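Side-chain contacts in molybdopterin biosynthesis Mog protein (Mycobacterium tuberculosis, PDB 2G4R), which probably binds molybdopterin and, as in related MogA proteins, activates it by adenylylation during molybdenum cofactor biosynthesis: residues A[126-129]-A[134-137]; A[6-11]-A[26-31]; A[102-105]-A[109-112]. One frame throughout, in Å; residues are numbered along the deposited sequence.

How the interactions relate
Along the chain the three contacts follow one another without nesting or crossing. Interaction 2 comes first and closes the excursion from strand 6-11 to helix 24-34. Interaction 3 then draws together the two limbs of the loop between helix 93-102 and strand 117-120. Interaction 1 comes last, closing the short turn between strand 123-128 and helix 132-143. Interaction 1 is the middle piece in space: Val-135 CG1 lies 3.7 Å from Ile-28 CG1 of interaction 2, while Asp-137 OD2 comes within 3.4 Å of Gly-103 CA of interaction 3. Interactions 2 and 3 stay apart, their nearest atoms about 11 Å from each other.

Interaction 1: residues A[126-129]-A[134-137]; sequences INLP and GVRD
A tight apolar contact between Leu-128, last of strand 123-128, with Pro-129 just after it, and Gly-134 and Val-135, in the first turn of helix 132-143, folds the short connection of strand to helix back on itself. The CG corner of the Pro-129 ring presses on Gly-134, with CG 3.5 Å from both CA and C of Gly-134, while CD behind it lies 3.9 Å from Gly-134 O. Glycine suits this place because, having no beta carbon on the side facing the ring, it leaves room for CG to come so close. Proline presents a rigid apolar ring. Val-135 uses its two branches for different jobs. Its CG1, anti to the backbone N (chi1 165°), reaches Leu-128 CD1 at 4.1 Å, the two side chains crossing at about a right angle. The other branch, CG2, stands beside the backbone N and comes within 3.1 Å of Pro-129 O, a very close approach of a methyl to a carbonyl oxygen. That oxygen also accepts a hydrogen bond from the hydroxyl of Ser-69, at the end of the neighbouring strand. Leu-128 is buried further by Ile-67 and by Ile-99 of helix 93-102, and Val-135 also packs on Ile-27 and Ile-28 of helix 24-34. The valine's two short branches can meet both Leu-128 and Pro-129 O, and the longer leucine reaches on to Ile-99. No hydrogen bond joins the two segments. Their grip therefore rests on shape and exclusion of water, while the polar need of Pro-129 O is met from the adjacent strand, so that a buried methyl and a satisfied carbonyl can share the same tight spot.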
ATOM      1  N   ILE A 126      -9.668  -3.111 -19.002  1.00 27.70           N
ATOM      2  CA  ILE A 126      -8.704  -2.360 -19.845  1.00 28.48           C
ATOM      3  C   ILE A 126      -7.342  -2.211 -19.150  1.00 27.32           C
ATOM      4  O   ILE A 126      -7.251  -1.600 -18.100  1.00 25.42           O
ATOM      5  CB  ILE A 126      -9.253  -0.959 -20.125  1.00 26.89           C
ATOM      6  CG1 ILE A 126     -10.735  -1.004 -20.617  1.00 30.41           C
ATOM      7  CG2 ILE A 126      -8.341  -0.200 -21.103  1.00 28.96           C
ATOM      8  CD1 ILE A 126     -10.940  -1.742 -21.957  1.00 32.57           C
ATOM      9  N   ASN A 127      -6.275  -2.792 -19.709  1.00 27.06           N
ATOM     10  CA  ASN A 127      -4.931  -2.527 -19.188  1.00 27.09           C
ATOM     11  C   ASN A 127      -4.355  -1.299 -19.917  1.00 27.49           C
ATOM     12  O   ASN A 127      -4.364  -1.242 -21.152  1.00 28.25           O
ATOM     13  CB  ASN A 127      -3.943  -3.686 -19.391  1.00 28.82           C
ATOM     14  CG  ASN A 127      -4.274  -4.981 -18.612  1.00 27.30           C
ATOM     15  OD1 ASN A 127      -4.936  -4.993 -17.546  1.00 34.13           O
ATOM     16  ND2 ASN A 127      -3.677  -6.060 -19.086  1.00 24.07           N
ATOM     17  N   LEU A 128      -3.904  -0.324 -19.148  1.00 27.71           N
ATOM     18  CA  LEU A 128      -3.169   0.837 -19.649  1.00 28.20           C
ATOM     19  C   LEU A 128      -1.742   0.848 -19.107  1.00 30.74           C
ATOM     20  O   LEU A 128      -1.465   0.290 -18.049  1.00 29.01           O
ATOM     21  CB  LEU A 128      -3.818   2.120 -19.215  1.00 28.64           C
ATOM     22  CG  LEU A 128      -5.237   2.404 -19.668  1.00 28.47           C
ATOM     23  CD1 LEU A 128      -5.739   3.676 -19.108  1.00 31.50           C
ATOM     24  CD2 LEU A 128      -5.298   2.419 -21.154  1.00 29.62           C
ATOM     25  N   PRO A 129      -0.824   1.543 -19.827  1.00 30.84           N
ATOM     26  CA  PRO A 129       0.536   1.616 -19.357  1.00 32.38           C
ATOM     27  C   PRO A 129       0.650   2.428 -18.073  1.00 33.08           C
ATOM     28  O   PRO A 129      -0.316   3.053 -17.651  1.00 32.84           O
ATOM     29  CB  PRO A 129       1.273   2.299 -20.528  1.00 34.00           C
ATOM     30  CG  PRO A 129       0.265   3.164 -21.130  1.00 33.33           C
ATOM     31  CD  PRO A 129      -1.000   2.284 -21.079  1.00 33.11           C
ATOM     32  N   GLY A 134       0.761   7.827 -21.603  1.00 31.90           N
ATOM     33  CA  GLY A 134       0.249   6.545 -22.133  1.00 32.63           C
ATOM     34  C   GLY A 134      -1.159   6.275 -21.682  1.00 33.00           C
ATOM     35  O   GLY A 134      -2.010   5.829 -22.462  1.00 33.27           O
ATOM     36  N   VAL A 135      -1.424   6.617 -20.423  1.00 32.98           N
ATOM     37  CA  VAL A 135      -2.783   6.555 -19.860  1.00 32.04           C
ATOM     38  C   VAL A 135      -3.765   7.506 -20.603  1.00 32.42           C
ATOM     39  O   VAL A 135      -4.833   7.076 -21.070  1.00 30.06           O
ATOM     40  CB  VAL A 135      -2.709   6.833 -18.362  1.00 32.83           C
ATOM     41  CG1 VAL A 135      -4.042   7.147 -17.757  1.00 31.29           C
ATOM     42  CG2 VAL A 135      -2.035   5.644 -17.605  1.00 32.17           C
ATOM     43  N   ARG A 136      -3.394   8.772 -20.760  1.00 33.05           N
ATOM     44  CA  ARG A 136      -4.267   9.752 -21.420  1.00 33.44           C
ATOM     45  C   ARG A 136      -4.543   9.370 -22.871  1.00 33.33           C
ATOM     46  O   ARG A 136      -5.675   9.468 -23.341  1.00 34.71           O
ATOM     47  CB  ARG A 136      -3.672  11.187 -21.296  1.00 34.11           C
ATOM     48  CG  ARG A 136      -4.645  12.258 -20.855  1.00 37.25           C
ATOM     49  CD  ARG A 136      -3.981  13.660 -20.681  1.00 35.79           C
ATOM     50  NE  ARG A 136      -3.854  14.099 -19.286  1.00 37.98           N
ATOM     51  CZ  ARG A 136      -2.734  14.092 -18.574  1.00 44.85           C
ATOM     52  NH1 ARG A 136      -1.599  13.606 -19.091  1.00 44.78           N
ATOM     53  NH2 ARG A 136      -2.754  14.541 -17.321  1.00 47.11           N
ATOM     54  N   ASP A 137      -3.512   8.961 -23.598  1.00 33.74           N
ATOM     55  CA  ASP A 137      -3.629   8.468 -24.993  1.00 34.85           C
ATOM     56  C   ASP A 137      -4.544   7.231 -25.099  1.00 33.31           C
ATOM     57  O   ASP A 137      -5.397   7.135 -25.980  1.00 33.77           O
ATOM     58  CB  ASP A 137      -2.256   8.092 -25.578  1.00 34.71           C
ATOM     59  CG  ASP A 137      -1.373   9.310 -25.961  1.00 41.12           C
ATOM     60  OD1 ASP A 137      -1.897  10.432 -26.147  1.00 41.94           O
ATOM     61  OD2 ASP A 137      -0.109   9.108 -26.089  1.00 40.64           O
TER

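Interaction 2: residues A[6-11]-A[26-31]; sequences ARIVVV and PIIAGW
Gly-30 N donates a 3.0 Å hydrogen bond to Pro-26 O, part of the helical bonding of the turn that carries Ile-28 and Ala-29, which pack on Ile-8 of strand 6-11. Ile-8 carries the strand's side of the contact and spreads its branches over this turn. Its CG1 meets Ile-28 CG2 at 3.7 Å, and its CG2 lies 4.0 Å from Ile-28 CD1. The two isoleucines run antiparallel alongside each other, so the branch of each lies against the longer arm of the other. In Ile-8 that arm is extended (chi2 169°), which carries CD1 past Ile-28 and onto Ala-29. There CD1 packs 3.6 Å from the backbone N of Ala-29 and 3.8 Å from its CB. The small alanine lets the methyl reach the helix surface, whereas beta-branched isoleucines fill the wider gap between sheet and helix. Ile-28 also touches Ile-67 and Ser-69 of strand 65-69, and Trp-31, a turn of helix further on, covers Ile-67 while meeting Leu-139 and Leu-142 of helix 132-143. This apolar layer between helix and sheet belongs to a beta-alpha-beta crossover, the chain running from strand 6-11 through helix 24-34 to the parallel, adjacent strand 43-45 of this alpha/beta fold.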
ATOM      1  N   ALA A   6     -17.525   1.666 -12.080  1.00 37.94           N
ATOM      2  CA  ALA A   6     -16.153   1.342 -12.455  1.00 36.98           C
ATOM      3  C   ALA A   6     -15.243   1.221 -11.244  1.00 36.09           C
ATOM      4  O   ALA A   6     -15.581   1.717 -10.142  1.00 34.08           O
ATOM      5  CB  ALA A   6     -15.587   2.413 -13.477  1.00 36.78           C
ATOM      6  N   ARG A   7     -14.120   0.519 -11.455  1.00 33.05           N
ATOM      7  CA  ARG A   7     -12.974   0.591 -10.598  1.00 33.74           C
ATOM      8  C   ARG A   7     -11.672   0.868 -11.347  1.00 31.26           C
ATOM      9  O   ARG A   7     -11.508   0.496 -12.498  1.00 29.36           O
ATOM     10  CB  ARG A   7     -12.833  -0.692  -9.844  1.00 33.08           C
ATOM     11  CG  ARG A   7     -13.962  -0.871  -8.864  1.00 35.55           C
ATOM     12  CD  ARG A   7     -13.717  -1.958  -7.907  1.00 39.86           C
ATOM     13  NE  ARG A   7     -14.810  -2.116  -6.934  1.00 43.87           N
ATOM     14  CZ  ARG A   7     -14.858  -3.112  -6.048  1.00 47.50           C
ATOM     15  NH1 ARG A   7     -13.860  -4.004  -5.961  1.00 44.38           N
ATOM     16  NH2 ARG A   7     -15.908  -3.218  -5.233  1.00 49.55           N
ATOM     17  N   ILE A   8     -10.712   1.391 -10.584  1.00 31.22           N
ATOM     18  CA  ILE A   8      -9.388   1.742 -11.011  1.00 30.01           C
ATOM     19  C   ILE A   8      -8.387   1.004 -10.147  1.00 29.25           C
ATOM     20  O   ILE A   8      -8.410   1.072  -8.918  1.00 26.97           O
ATOM     21  CB  ILE A   8      -9.120   3.255 -10.827  1.00 30.79           C
ATOM     22  CG1 ILE A   8     -10.128   4.085 -11.609  1.00 28.47           C
ATOM     23  CG2 ILE A   8      -7.721   3.631 -11.322  1.00 30.71           C
ATOM     24  CD1 ILE A   8     -10.058   5.578 -11.222  1.00 31.23           C
ATOM     25  N   VAL A   9      -7.492   0.303 -10.806  1.00 27.17           N
ATOM     26  CA  VAL A   9      -6.478  -0.440 -10.118  1.00 28.26           C
ATOM     27  C   VAL A   9      -5.156   0.028 -10.683  1.00 27.98           C
ATOM     28  O   VAL A   9      -4.824  -0.198 -11.852  1.00 28.72           O
ATOM     29  CB  VAL A   9      -6.699  -1.933 -10.347  1.00 28.32           C
ATOM     30  CG1 VAL A   9      -5.578  -2.736  -9.726  1.00 30.77           C
ATOM     31  CG2 VAL A   9      -8.121  -2.347  -9.855  1.00 28.27           C
ATOM     32  N   VAL A  10      -4.400   0.699  -9.841  1.00 29.91           N
ATOM     33  CA  VAL A  10      -3.052   1.139 -10.173  1.00 29.93           C
ATOM     34  C   VAL A  10      -2.094   0.126  -9.567  1.00 30.40           C
ATOM     35  O   VAL A  10      -2.138  -0.141  -8.351  1.00 30.77           O
ATOM     36  CB  VAL A  10      -2.792   2.540  -9.601  1.00 30.52           C
ATOM     37  CG1 VAL A  10      -1.386   3.010  -9.966  1.00 30.53           C
ATOM     38  CG2 VAL A  10      -3.843   3.523 -10.082  1.00 32.60           C
ATOM     39  N   VAL A  11      -1.227  -0.433 -10.407  1.00 30.68           N
ATOM     40  CA  VAL A  11      -0.264  -1.475  -9.999  1.00 30.70           C
ATOM     41  C   VAL A  11       1.135  -0.895  -9.819  1.00 29.80           C
ATOM     42  O   VAL A  11       1.816  -0.552 -10.780  1.00 30.50           O
ATOM     43  CB  VAL A  11      -0.220  -2.652 -11.019  1.00 29.78           C
ATOM     44  CG1 VAL A  11       0.602  -3.882 -10.456  1.00 28.55           C
ATOM     45  CG2 VAL A  11      -1.666  -3.070 -11.446  1.00 28.56           C
ATOM     46  N   PRO A  26      -5.373   9.392 -10.573  1.00 32.40           N
ATOM     47  CA  PRO A  26      -6.161  10.632 -10.725  1.00 32.55           C
ATOM     48  C   PRO A  26      -6.555  10.973 -12.187  1.00 31.72           C
ATOM     49  O   PRO A  26      -7.678  11.417 -12.416  1.00 32.32           O
ATOM     50  CB  PRO A  26      -5.254  11.707 -10.130  1.00 33.30           C
ATOM     51  CG  PRO A  26      -4.241  10.928  -9.232  1.00 33.22           C
ATOM     52  CD  PRO A  26      -4.100   9.601  -9.851  1.00 31.72           C
ATOM     53  N   ILE A  27      -5.665  10.741 -13.140  1.00 30.71           N
ATOM     54  CA  ILE A  27      -6.006  10.941 -14.534  1.00 31.50           C
ATOM     55  C   ILE A  27      -7.222  10.072 -14.927  1.00 31.38           C
ATOM     56  O   ILE A  27      -8.190  10.554 -15.532  1.00 31.26           O
ATOM     57  CB  ILE A  27      -4.814  10.707 -15.509  1.00 30.33           C
ATOM     58  CG1 ILE A  27      -3.667  11.688 -15.210  1.00 32.74           C
ATOM     59  CG2 ILE A  27      -5.349  10.845 -16.952  1.00 30.72           C
ATOM     60  CD1 ILE A  27      -2.359  11.326 -15.832  1.00 34.25           C
ATOM     61  N   ILE A  28      -7.168   8.796 -14.552  1.00 31.31           N
ATOM     62  CA  ILE A  28      -8.245   7.869 -14.882  1.00 30.69           C
ATOM     63  C   ILE A  28      -9.546   8.282 -14.164  1.00 31.24           C
ATOM     64  O   ILE A  28     -10.625   8.285 -14.759  1.00 30.46           O
ATOM     65  CB  ILE A  28      -7.863   6.387 -14.551  1.00 30.40           C
ATOM     66  CG1 ILE A  28      -6.583   5.981 -15.296  1.00 30.00           C
ATOM     67  CG2 ILE A  28      -9.022   5.414 -14.926  1.00 31.00           C
ATOM     68  CD1 ILE A  28      -5.996   4.698 -14.796  1.00 30.45           C
ATOM     69  N   ALA A  29      -9.431   8.670 -12.897  1.00 31.18           N
ATOM     70  CA  ALA A  29     -10.611   9.090 -12.113  1.00 31.56           C
ATOM     71  C   ALA A  29     -11.311  10.289 -12.734  1.00 31.76           C
ATOM     72  O   ALA A  29     -12.517  10.360 -12.758  1.00 32.21           O
ATOM     73  CB  ALA A  29     -10.211   9.374 -10.710  1.00 31.11           C
ATOM     74  N   GLY A  30     -10.553  11.231 -13.251  1.00 33.13           N
ATOM     75  CA  GLY A  30     -11.118  12.427 -13.855  1.00 33.31           C
ATOM     76  C   GLY A  30     -11.792  12.112 -15.168  1.00 33.30           C
ATOM     77  O   GLY A  30     -12.878  12.608 -15.458  1.00 31.13           O
ATOM     78  N   TRP A  31     -11.143  11.276 -15.972  1.00 34.49           N
ATOM     79  CA  TRP A  31     -11.718  10.872 -17.250  1.00 34.35           C
ATOM     80  C   TRP A  31     -13.034  10.092 -17.024  1.00 34.88           C
ATOM     81  O   TRP A  31     -14.030  10.275 -17.753  1.00 33.73           O
ATOM     82  CB  TRP A  31     -10.695  10.076 -18.047  1.00 34.69           C
ATOM     83  CG  TRP A  31     -11.135   9.561 -19.389  1.00 34.20           C
ATOM     84  CD1 TRP A  31     -10.866  10.101 -20.608  1.00 32.59           C
ATOM     85  CD2 TRP A  31     -11.858   8.357 -19.631  1.00 30.35           C
ATOM     86  NE1 TRP A  31     -11.409   9.325 -21.600  1.00 33.18           N
ATOM     87  CE2 TRP A  31     -12.015   8.239 -21.026  1.00 37.19           C
ATOM     88  CE3 TRP A  31     -12.373   7.357 -18.809  1.00 31.83           C
ATOM     89  CZ2 TRP A  31     -12.688   7.179 -21.609  1.00 34.33           C
ATOM     90  CZ3 TRP A  31     -13.067   6.288 -19.401  1.00 34.08           C
ATOM     91  CH2 TRP A  31     -13.197   6.209 -20.782  1.00 34.64           C
TER

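Interaction 3: residues A[102-105]-A[109-112]; sequences SGLP and TSVL
The loop between helix 93-102 and strand 117-120 is pinched where Gly-103 and Leu-104, as the chain comes out of the helix, meet Ser-110 and Val-111 in a short 3-10 turn. Leu-104 does most of the touching with a single methyl: CD1 lies 3.5 Å from Ser-110 CB and 3.9 Å from Val-111 CG1. Its CG stands anti to the backbone N (chi1 -156°), and the bend at the next bond (chi2 50°) swings CD1 against the serine's beta carbon. Leu-104 and Val-111 cross obliquely, with CG1 of the valine as the contacting branch. Ser-110 points toward the other limb, and its small size lets the two backbones approach closely. Its OG sits 3.5 Å from Gly-103 C, a packing distance without a hydrogen bond to that limb; the hydroxyl instead makes a weak hydrogen bond to Val-107 O, within the loop. Gly-103 suits this neighbourhood because the lack of a beta carbon, which would point at Ser-110 OG, lets the hydroxyl come up to the Gly-103 carbonyl group. The turn itself is closed by Leu-112 N bonding to Thr-109 O at 2.9 Å. Both Leu-104 and Val-111 also touch a crystal neighbour, so lattice contacts may influence their exact placement. Across the pinch the attraction is a modest one of methyls and a methylene, while the hydrogen bonds of Ser-110 OG and Leu-112 N do not cross to the other limb; the chemistry is consistent with a partly exposed loop held together mainly by a few apolar atoms.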
ATOM      1  N   SER A 102      -1.682   4.094 -29.961  1.00 40.18           N
ATOM      2  CA  SER A 102      -2.138   5.440 -29.606  1.00 41.48           C
ATOM      3  C   SER A 102      -0.933   6.306 -29.173  1.00 43.31           C
ATOM      4  O   SER A 102      -0.869   7.478 -29.488  1.00 43.10           O
ATOM      5  CB  SER A 102      -3.209   5.351 -28.495  1.00 40.22           C
ATOM      6  OG  SER A 102      -2.660   5.223 -27.163  1.00 32.93           O
ATOM      7  N   GLY A 103       0.023   5.711 -28.481  1.00 45.54           N
ATOM      8  CA  GLY A 103       1.120   6.470 -27.884  1.00 48.43           C
ATOM      9  C   GLY A 103       2.350   6.446 -28.753  1.00 50.42           C
ATOM     10  O   GLY A 103       3.397   7.010 -28.414  1.00 50.12           O
ATOM     11  N   LEU A 104       2.204   5.796 -29.896  1.00 53.19           N
ATOM     12  CA  LEU A 104       3.341   5.371 -30.655  1.00 54.32           C
ATOM     13  C   LEU A 104       4.095   6.540 -31.238  1.00 56.15           C
ATOM     14  O   LEU A 104       5.292   6.677 -30.961  1.00 57.30           O
ATOM     15  CB  LEU A 104       2.920   4.392 -31.750  1.00 54.61           C
ATOM     16  CG  LEU A 104       4.035   3.477 -32.209  1.00 55.08           C
ATOM     17  CD1 LEU A 104       4.739   2.817 -31.027  1.00 59.78           C
ATOM     18  CD2 LEU A 104       3.410   2.421 -33.150  1.00 59.23           C
ATOM     19  N   PRO A 105       3.394   7.430 -31.976  1.00 57.31           N
ATOM     20  CA  PRO A 105       4.035   8.383 -32.876  1.00 57.06           C
ATOM     21  C   PRO A 105       5.575   8.573 -32.798  1.00 57.42           C
ATOM     22  O   PRO A 105       6.162   8.418 -33.885  1.00 58.80           O
ATOM     23  CB  PRO A 105       3.182   9.655 -32.724  1.00 57.47           C
ATOM     24  CG  PRO A 105       1.843   9.127 -31.935  1.00 58.86           C
ATOM     25  CD  PRO A 105       1.938   7.635 -32.023  1.00 57.19           C
ATOM     26  N   THR A 109       8.632   3.100 -27.560  1.00 45.83           N
ATOM     27  CA  THR A 109       8.665   1.957 -26.657  1.00 45.47           C
ATOM     28  C   THR A 109       7.258   1.483 -26.247  1.00 43.64           C
ATOM     29  O   THR A 109       7.128   0.518 -25.525  1.00 43.21           O
ATOM     30  CB  THR A 109       9.492   2.293 -25.402  1.00 45.78           C
ATOM     31  OG1 THR A 109       9.078   3.570 -24.893  1.00 48.67           O
ATOM     32  CG2 THR A 109      10.993   2.324 -25.739  1.00 47.58           C
ATOM     33  N   SER A 110       6.221   2.195 -26.702  1.00 43.08           N
ATOM     34  CA  SER A 110       4.815   1.759 -26.633  1.00 42.02           C
ATOM     35  C   SER A 110       4.633   0.304 -26.969  1.00 40.14           C
ATOM     36  O   SER A 110       3.865  -0.372 -26.301  1.00 38.87           O
ATOM     37  CB  SER A 110       3.960   2.553 -27.618  1.00 42.98           C
ATOM     38  OG  SER A 110       3.457   3.689 -26.982  1.00 49.42           O
ATOM     39  N   VAL A 111       5.327  -0.141 -28.020  1.00 38.65           N
ATOM     40  CA  VAL A 111       5.330  -1.545 -28.490  1.00 38.71           C
ATOM     41  C   VAL A 111       5.694  -2.616 -27.431  1.00 37.34           C
ATOM     42  O   VAL A 111       5.492  -3.829 -27.664  1.00 37.54           O
ATOM     43  CB  VAL A 111       6.318  -1.758 -29.726  1.00 38.19           C
ATOM     44  CG1 VAL A 111       5.954  -0.869 -30.896  1.00 39.40           C
ATOM     45  CG2 VAL A 111       7.782  -1.491 -29.319  1.00 41.48           C
ATOM     46  N   LEU A 112       6.278  -2.180 -26.317  1.00 36.02           N
ATOM     47  CA  LEU A 112       6.719  -3.086 -25.259  1.00 35.79           C
ATOM     48  C   LEU A 112       5.651  -3.301 -24.209  1.00 34.45           C
ATOM     49  O   LEU A 112       5.812  -4.143 -23.315  1.00 33.91           O
ATOM     50  CB  LEU A 112       7.977  -2.530 -24.578  1.00 36.14           C
ATOM     51  CG  LEU A 112       9.154  -2.286 -25.528  1.00 38.65           C
ATOM     52  CD1 LEU A 112      10.355  -1.849 -24.704  1.00 38.61           C
ATOM     53  CD2 LEU A 112       9.451  -3.560 -26.325  1.00 38.80           C
TER